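Local coordinates for protein diguanylate cyclase (Vibrio cholerae serotype O1, PDB 6EIB) that converts two molecules of GTP into the bacterial second messenger c-di-GMP through its magnesium-dependent GGDEF domain and so takes part in biofilm formation, at residues 91-105 with 115-127. Numbering follows the deposited sequence.
With ACT (acetate ion), chain P; SO4 (sulfate ion), chain E; EDO (1,2-ethanediol), chain K; SO4 (sulfate ion), chain F.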
loop_
_atom_site.group_PDB
_atom_site.type_symbol
_atom_site.label_atom_id
_atom_site.label_comp_id
_atom_site.label_asym_id
_atom_site.label_seq_id
_atom_site.Cartn_x
_atom_site.Cartn_y
_atom_site.Cartn_z
ATOM N N VAL A 91 -9.708 -6.322 -8.344
ATOM C CA VAL A 91 -8.936 -6.610 -7.124
ATOM C C VAL A 91 -7.755 -7.560 -7.398
ATOM O O VAL A 91 -6.688 -7.365 -6.820
ATOM C CB VAL A 91 -9.855 -7.158 -5.986
ATOM C CG1 VAL A 91 -10.387 -8.559 -6.297
ATOM C CG2 VAL A 91 -9.150 -7.098 -4.610
ATOM N N GLU A 92 -7.918 -8.550 -8.276
ATOM C CA GLU A 92 -6.820 -9.481 -8.619
ATOM C C GLU A 92 -5.624 -8.811 -9.238
ATOM O O GLU A 92 -4.490 -9.196 -8.960
ATOM C CB GLU A 92 -7.278 -10.595 -9.571
ATOM C CG GLU A 92 -7.985 -11.794 -8.916
ATOM C CD GLU A 92 -9.488 -11.602 -8.669
ATOM O OE1 GLU A 92 -10.035 -10.543 -9.008
ATOM O OE2 GLU A 92 -10.144 -12.539 -8.162
ATOM N N THR A 93 -5.868 -7.828 -10.090
ATOM C CA THR A 93 -4.782 -7.069 -10.692
ATOM C C THR A 93 -4.038 -6.342 -9.574
ATOM O O THR A 93 -2.810 -6.422 -9.480
ATOM C CB THR A 93 -5.318 -6.075 -11.724
ATOM O OG1 THR A 93 -6.067 -6.790 -12.718
ATOM C CG2 THR A 93 -4.173 -5.312 -12.388
ATOM N N ALA A 94 -4.789 -5.728 -8.659
ATOM C CA ALA A 94 -4.178 -5.036 -7.527
ATOM C C ALA A 94 -3.364 -6.004 -6.662
ATOM O O ALA A 94 -2.296 -5.652 -6.186
ATOM C CB ALA A 94 -5.256 -4.341 -6.669
ATOM N N PHE A 95 -3.872 -7.213 -6.461
ATOM C CA PHE A 95 -3.174 -8.196 -5.669
ATOM C C PHE A 95 -1.829 -8.527 -6.329
ATOM O O PHE A 95 -0.777 -8.540 -5.675
ATOM C CB PHE A 95 -4.021 -9.451 -5.512
ATOM C CG PHE A 95 -3.362 -10.515 -4.689
ATOM C CD1 PHE A 95 -3.335 -10.430 -3.294
ATOM C CD2 PHE A 95 -2.748 -11.589 -5.303
ATOM C CE1 PHE A 95 -2.698 -11.424 -2.535
ATOM C CE2 PHE A 95 -2.115 -12.591 -4.552
ATOM C CZ PHE A 95 -2.089 -12.501 -3.171
ATOM N N HIS A 96 -1.871 -8.751 -7.638
ATOM C CA HIS A 96 -0.650 -9.048 -8.353
ATOM C C HIS A 96 0.353 -7.901 -8.241
ATOM O O HIS A 96 1.532 -8.130 -7.991
ATOM C CB HIS A 96 -0.949 -9.326 -9.816
ATOM C CG HIS A 96 -1.683 -10.607 -10.045
ATOM N ND1 HIS A 96 -1.492 -11.721 -9.254
ATOM C CD2 HIS A 96 -2.569 -10.972 -11.004
ATOM C CE1 HIS A 96 -2.249 -12.710 -9.702
ATOM N NE2 HIS A 96 -2.909 -12.284 -10.767
ATOM N N LEU A 97 -0.115 -6.667 -8.374
ATOM C CA LEU A 97 0.757 -5.520 -8.194
ATOM C C LEU A 97 1.324 -5.486 -6.785
ATOM O O LEU A 97 2.519 -5.215 -6.569
ATOM C CB LEU A 97 0.007 -4.231 -8.474
ATOM C CG LEU A 97 -0.437 -4.107 -9.929
ATOM C CD1 LEU A 97 -1.330 -2.883 -10.071
ATOM C CD2 LEU A 97 0.777 -4.073 -10.901
ATOM N N ALA A 98 0.468 -5.790 -5.822
ATOM C CA ALA A 98 0.931 -5.754 -4.444
ATOM C C ALA A 98 2.047 -6.759 -4.230
ATOM O O ALA A 98 3.038 -6.440 -3.560
ATOM C CB ALA A 98 -0.215 -6.005 -3.501
ATOM N N GLU A 99 1.900 -7.959 -4.799
ATOM C CA GLU A 99 2.913 -8.996 -4.654
ATOM C C GLU A 99 4.250 -8.602 -5.277
ATOM O O GLU A 99 5.319 -8.942 -4.731
ATOM C CB GLU A 99 2.447 -10.320 -5.278
ATOM C CG GLU A 99 1.459 -11.145 -4.458
ATOM C CD GLU A 99 2.075 -11.774 -3.191
ATOM O OE1 GLU A 99 3.279 -11.601 -2.907
ATOM O OE2 GLU A 99 1.352 -12.494 -2.487
ATOM N N GLN A 100 4.187 -7.942 -6.437
ATOM C CA GLN A 100 5.392 -7.459 -7.114
ATOM C C GLN A 100 6.097 -6.404 -6.252
ATOM O O GLN A 100 7.322 -6.389 -6.156
ATOM C CB GLN A 100 5.048 -6.880 -8.490
ATOM C CG GLN A 100 4.611 -7.916 -9.515
ATOM C CD GLN A 100 4.378 -7.309 -10.881
ATOM O OE1 GLN A 100 3.938 -6.167 -10.993
ATOM N NE2 GLN A 100 4.681 -8.067 -11.933
ATOM N N ILE A 101 5.327 -5.493 -5.661
ATOM C CA ILE A 101 5.919 -4.511 -4.772
ATOM C C ILE A 101 6.589 -5.213 -3.566
ATOM O O ILE A 101 7.707 -4.849 -3.192
ATOM C CB ILE A 101 4.855 -3.506 -4.264
ATOM C CG1 ILE A 101 4.340 -2.648 -5.416
ATOM C CG2 ILE A 101 5.391 -2.594 -3.110
ATOM C CD1 ILE A 101 2.987 -2.056 -5.123
ATOM N N ARG A 102 5.894 -6.189 -2.962
ATOM C CA ARG A 102 6.421 -6.936 -1.808
ATOM C C ARG A 102 7.757 -7.577 -2.172
ATOM O O ARG A 102 8.735 -7.497 -1.415
ATOM C CB ARG A 102 5.428 -8.018 -1.347
ATOM C CG ARG A 102 5.918 -8.827 -0.147
ATOM C CD ARG A 102 5.105 -10.095 0.125
ATOM N NE ARG A 102 4.999 -10.988 -1.021
ATOM C CZ ARG A 102 5.998 -11.726 -1.497
ATOM N NH1 ARG A 102 7.209 -11.669 -0.949
ATOM N NH2 ARG A 102 5.786 -12.508 -2.537
ATOM N N GLN A 103 7.769 -8.233 -3.333
ATOM C CA GLN A 103 8.953 -8.967 -3.790
ATOM C C GLN A 103 10.118 -8.080 -4.122
ATOM O O GLN A 103 11.247 -8.382 -3.746
ATOM C CB GLN A 103 8.624 -9.807 -4.996
ATOM C CG GLN A 103 7.931 -11.109 -4.677
ATOM C CD GLN A 103 7.261 -11.700 -5.906
ATOM O OE1 GLN A 103 6.955 -10.979 -6.868
ATOM N NE2 GLN A 103 7.109 -13.029 -5.923
ATOM N N ARG A 104 9.871 -7.006 -4.866
ATOM C CA ARG A 104 10.980 -6.129 -5.232
ATOM C C ARG A 104 11.527 -5.357 -4.040
ATOM O O ARG A 104 12.725 -5.039 -3.984
ATOM C CB ARG A 104 10.570 -5.185 -6.372
ATOM C CG ARG A 104 10.524 -5.925 -7.701
ATOM C CD ARG A 104 10.554 -4.977 -8.882
ATOM N NE ARG A 104 11.690 -4.054 -8.819
ATOM C CZ ARG A 104 11.718 -2.916 -9.503
ATOM N NH1 ARG A 104 10.689 -2.601 -10.276
ATOM N NH2 ARG A 104 12.742 -2.084 -9.393
ATOM N N PHE A 105 10.670 -5.075 -3.059
ATOM C CA PHE A 105 11.151 -4.448 -1.866
ATOM C C PHE A 105 12.070 -5.414 -1.107
ATOM O O PHE A 105 13.146 -5.028 -0.636
ATOM C CB PHE A 105 9.952 -4.004 -1.011
ATOM C CG PHE A 105 10.314 -3.138 0.155
ATOM C CD1 PHE A 105 10.689 -1.813 -0.033
ATOM C CD2 PHE A 105 10.213 -3.629 1.448
ATOM C CE1 PHE A 105 10.983 -0.997 1.059
ATOM C CE2 PHE A 105 10.511 -2.819 2.552
ATOM C CZ PHE A 105 10.896 -1.514 2.358
ATOM N N GLU A 115 21.314 -4.559 3.911
ATOM C CA GLU A 115 20.230 -4.980 4.784
ATOM C C GLU A 115 18.982 -5.259 3.962
ATOM O O GLU A 115 18.665 -4.500 3.034
ATOM C CB GLU A 115 19.957 -3.889 5.810
ATOM C CG GLU A 115 18.859 -4.202 6.807
ATOM C CD GLU A 115 19.358 -5.038 7.976
ATOM O OE1 GLU A 115 20.559 -5.396 7.987
ATOM O OE2 GLU A 115 18.545 -5.299 8.897
ATOM N N HIS A 116 18.274 -6.349 4.270
ATOM C CA HIS A 116 17.023 -6.595 3.560
ATOM C C HIS A 116 15.832 -6.233 4.443
ATOM O O HIS A 116 15.822 -6.492 5.654
ATOM C CB HIS A 116 16.930 -8.042 3.063
ATOM C CG HIS A 116 17.816 -8.313 1.882
ATOM N ND1 HIS A 116 17.404 -8.115 0.580
ATOM C CD2 HIS A 116 19.098 -8.730 1.815
ATOM C CE1 HIS A 116 18.394 -8.412 -0.241
ATOM N NE2 HIS A 116 19.439 -8.789 0.476
ATOM N N ILE A 117 14.890 -5.519 3.845
ATOM C CA ILE A 117 13.705 -5.040 4.545
ATOM C C ILE A 117 12.470 -5.587 3.829
ATOM O O ILE A 117 12.475 -5.723 2.600
ATOM C CB ILE A 117 13.681 -3.492 4.599
ATOM C CG1 ILE A 117 15.026 -2.970 5.086
ATOM C CG2 ILE A 117 12.561 -2.949 5.516
ATOM C CD1 ILE A 117 15.121 -1.441 5.093
ATOM N N TYR A 118 11.405 -5.855 4.585
ATOM C CA TYR A 118 10.231 -6.542 4.059
ATOM C C TYR A 118 8.953 -5.742 4.373
ATOM O O TYR A 118 8.955 -4.858 5.237
ATOM C CB TYR A 118 10.144 -7.976 4.658
ATOM C CG TYR A 118 11.405 -8.795 4.458
ATOM C CD1 TYR A 118 11.574 -9.555 3.305
ATOM C CD2 TYR A 118 12.449 -8.778 5.391
ATOM C CE1 TYR A 118 12.737 -10.298 3.090
ATOM C CE2 TYR A 118 13.652 -9.519 5.155
ATOM C CZ TYR A 118 13.760 -10.268 4.012
ATOM O OH TYR A 118 14.891 -11.015 3.730
ATOM N N LEU A 119 7.862 -6.069 3.691
ATOM C CA LEU A 119 6.599 -5.394 3.948
ATOM C C LEU A 119 5.488 -6.422 3.889
ATOM O O LEU A 119 5.712 -7.529 3.405
ATOM C CB LEU A 119 6.385 -4.247 2.924
ATOM C CG LEU A 119 6.266 -4.547 1.422
ATOM C CD1 LEU A 119 4.850 -4.998 1.036
ATOM C CD2 LEU A 119 6.668 -3.307 0.619
ATOM N N CYS A 120 4.304 -6.087 4.402
ATOM C CA CYS A 120 3.128 -6.933 4.199
ATOM C C CYS A 120 2.111 -6.067 3.502
ATOM O O CYS A 120 2.205 -4.852 3.586
ATOM C CB CYS A 120 2.535 -7.455 5.510
ATOM S SG CYS A 120 3.605 -8.715 6.288
ATOM N N ALA A 121 1.129 -6.687 2.860
ATOM C CA ALA A 121 0.128 -5.908 2.143
ATOM C C ALA A 121 -1.206 -6.585 2.275
ATOM O O ALA A 121 -1.285 -7.825 2.329
ATOM C CB ALA A 121 0.517 -5.749 0.622
ATOM N N GLY A 122 -2.260 -5.778 2.361
ATOM C CA GLY A 122 -3.598 -6.331 2.326
ATOM C C GLY A 122 -4.300 -5.645 1.153
ATOM O O GLY A 122 -4.068 -4.452 0.907
ATOM N N VAL A 123 -5.169 -6.369 0.466
ATOM C CA VAL A 123 -5.838 -5.842 -0.740
ATOM C C VAL A 123 -7.359 -6.003 -0.730
ATOM O O VAL A 123 -7.891 -7.059 -0.384
ATOM C CB VAL A 123 -5.326 -6.552 -1.994
ATOM C CG1 VAL A 123 -5.884 -5.882 -3.242
ATOM C CG2 VAL A 123 -3.799 -6.588 -2.000
ATOM N N SER A 124 -8.086 -4.966 -1.130
ATOM C CA SER A 124 -9.497 -5.163 -1.321
ATOM C C SER A 124 -9.926 -4.230 -2.417
ATOM O O SER A 124 -9.094 -3.571 -3.058
ATOM C CB SER A 124 -10.297 -4.883 -0.028
ATOM O OG SER A 124 -11.638 -5.390 -0.132
ATOM N N SER A 125 -11.233 -4.151 -2.612
ATOM C CA SER A 125 -11.766 -3.246 -3.612
ATOM C C SER A 125 -13.206 -2.852 -3.296
ATOM O O SER A 125 -13.853 -3.457 -2.441
ATOM C CB SER A 125 -11.681 -3.880 -4.991
ATOM O OG SER A 125 -12.563 -4.974 -5.080
ATOM N N LEU A 126 -13.729 -1.871 -4.033
ATOM C CA LEU A 126 -15.107 -1.415 -3.823
ATOM C C LEU A 126 -16.080 -2.588 -3.964
ATOM O O LEU A 126 -15.970 -3.368 -4.915
ATOM C CB LEU A 126 -15.462 -0.326 -4.847
ATOM C CG LEU A 126 -16.895 0.216 -4.937
ATOM C CD1 LEU A 126 -17.218 1.041 -3.748
ATOM C CD2 LEU A 126 -17.106 0.996 -6.245
ATOM N N HIS A 127 -16.991 -2.742 -2.993
ATOM C CA HIS A 127 -18.082 -3.727 -3.069
ATOM C C HIS A 127 -19.430 -2.971 -3.206
ATOM O O HIS A 127 -19.534 -1.798 -2.832
ATOM C CB HIS A 127 -18.131 -4.648 -1.834
ATOM C CG HIS A 127 -16.962 -5.582 -1.708
ATOM N ND1 HIS A 127 -16.890 -6.543 -0.720
ATOM C CD2 HIS A 127 -15.815 -5.693 -2.424
ATOM C CE1 HIS A 127 -15.766 -7.226 -0.854
ATOM N NE2 HIS A 127 -15.090 -6.725 -1.871
HETATM C C ACT P . 8.887 -14.677 -2.988
HETATM O O ACT P . 9.235 -15.631 -2.259
HETATM O OXT ACT P . 7.656 -14.545 -3.162
HETATM C CH3 ACT P . 9.883 -13.753 -3.627
HETATM S S SO4 E . -13.588 -6.127 -8.646
HETATM O O1 SO4 E . -13.249 -5.093 -7.671
HETATM O O2 SO4 E . -12.366 -6.629 -9.254
HETATM O O3 SO4 E . -14.303 -7.219 -8.003
HETATM O O4 SO4 E . -14.408 -5.532 -9.726
HETATM C C1 EDO K . 15.613 -7.383 9.926
HETATM O O1 EDO K . 14.880 -8.497 9.386
HETATM C C2 EDO K . 14.905 -6.084 9.550
HETATM O O2 EDO K . 14.676 -6.002 8.128
HETATM S S SO4 F . 16.123 -2.208 -7.683
HETATM O O1 SO4 F . 17.000 -1.142 -7.210
HETATM O O2 SO4 F . 16.729 -2.921 -8.802
HETATM O O3 SO4 F . 15.902 -3.229 -6.663
HETATM O O4 SO4 F . 14.873 -1.567 -8.097
HETATM O O HOH W 1 8.707 -7.906 1.322
HETATM O O HOH W 2 15.278 -5.463 1.298
#
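Val-123 sets its forked side chain into a hollow between Val-91, Ala-94, Phe-95 and Ala-98, a clear example of a helix laid on a sheet: two large strand residues, Val-123 and Leu-119, flank small Ala-121, and mid-helix Ala-94 and Ala-98 are small too. Val-123 CG1, anti to the backbone N (chi1 -173°), enters between Val-91 CG2, 3.7 Å away, and Ala-94 CB. Val-123 CG2 meets Ala-98 CB at 3.9 Å; the Phe-95 ring crosses Val-123 at about a right angle, touching through CD1. At mid-contact Ala-98 CB lies 4.2 Å from Ala-121 CB, small methyls consistent with axes that come within 7.9 Å; the two run nearly antiparallel (163°). Leu-119 fills the next hollow: CD1 rests on Arg-102 CA and CB, while Leu-119 CD2 lies 3.7 Å from Phe-105 CD2 and also touches Ile-101 CG2. Phe-105 wedges between Leu-119 and Ile-117, whose CG2 is 3.6 Å from Phe-105 CE2. Strand 119-125 lies between 31-38 and 154-157, and Ile-117 packs on Ile-38, which probably takes part in binding magnesium. Direct contacts are largely apolar and undirected, so fit probably sets position, while waters between Arg-102 O and Leu-119 N, and between Phe-105 O and Ile-117 N, meet main-chain polar groups at one end.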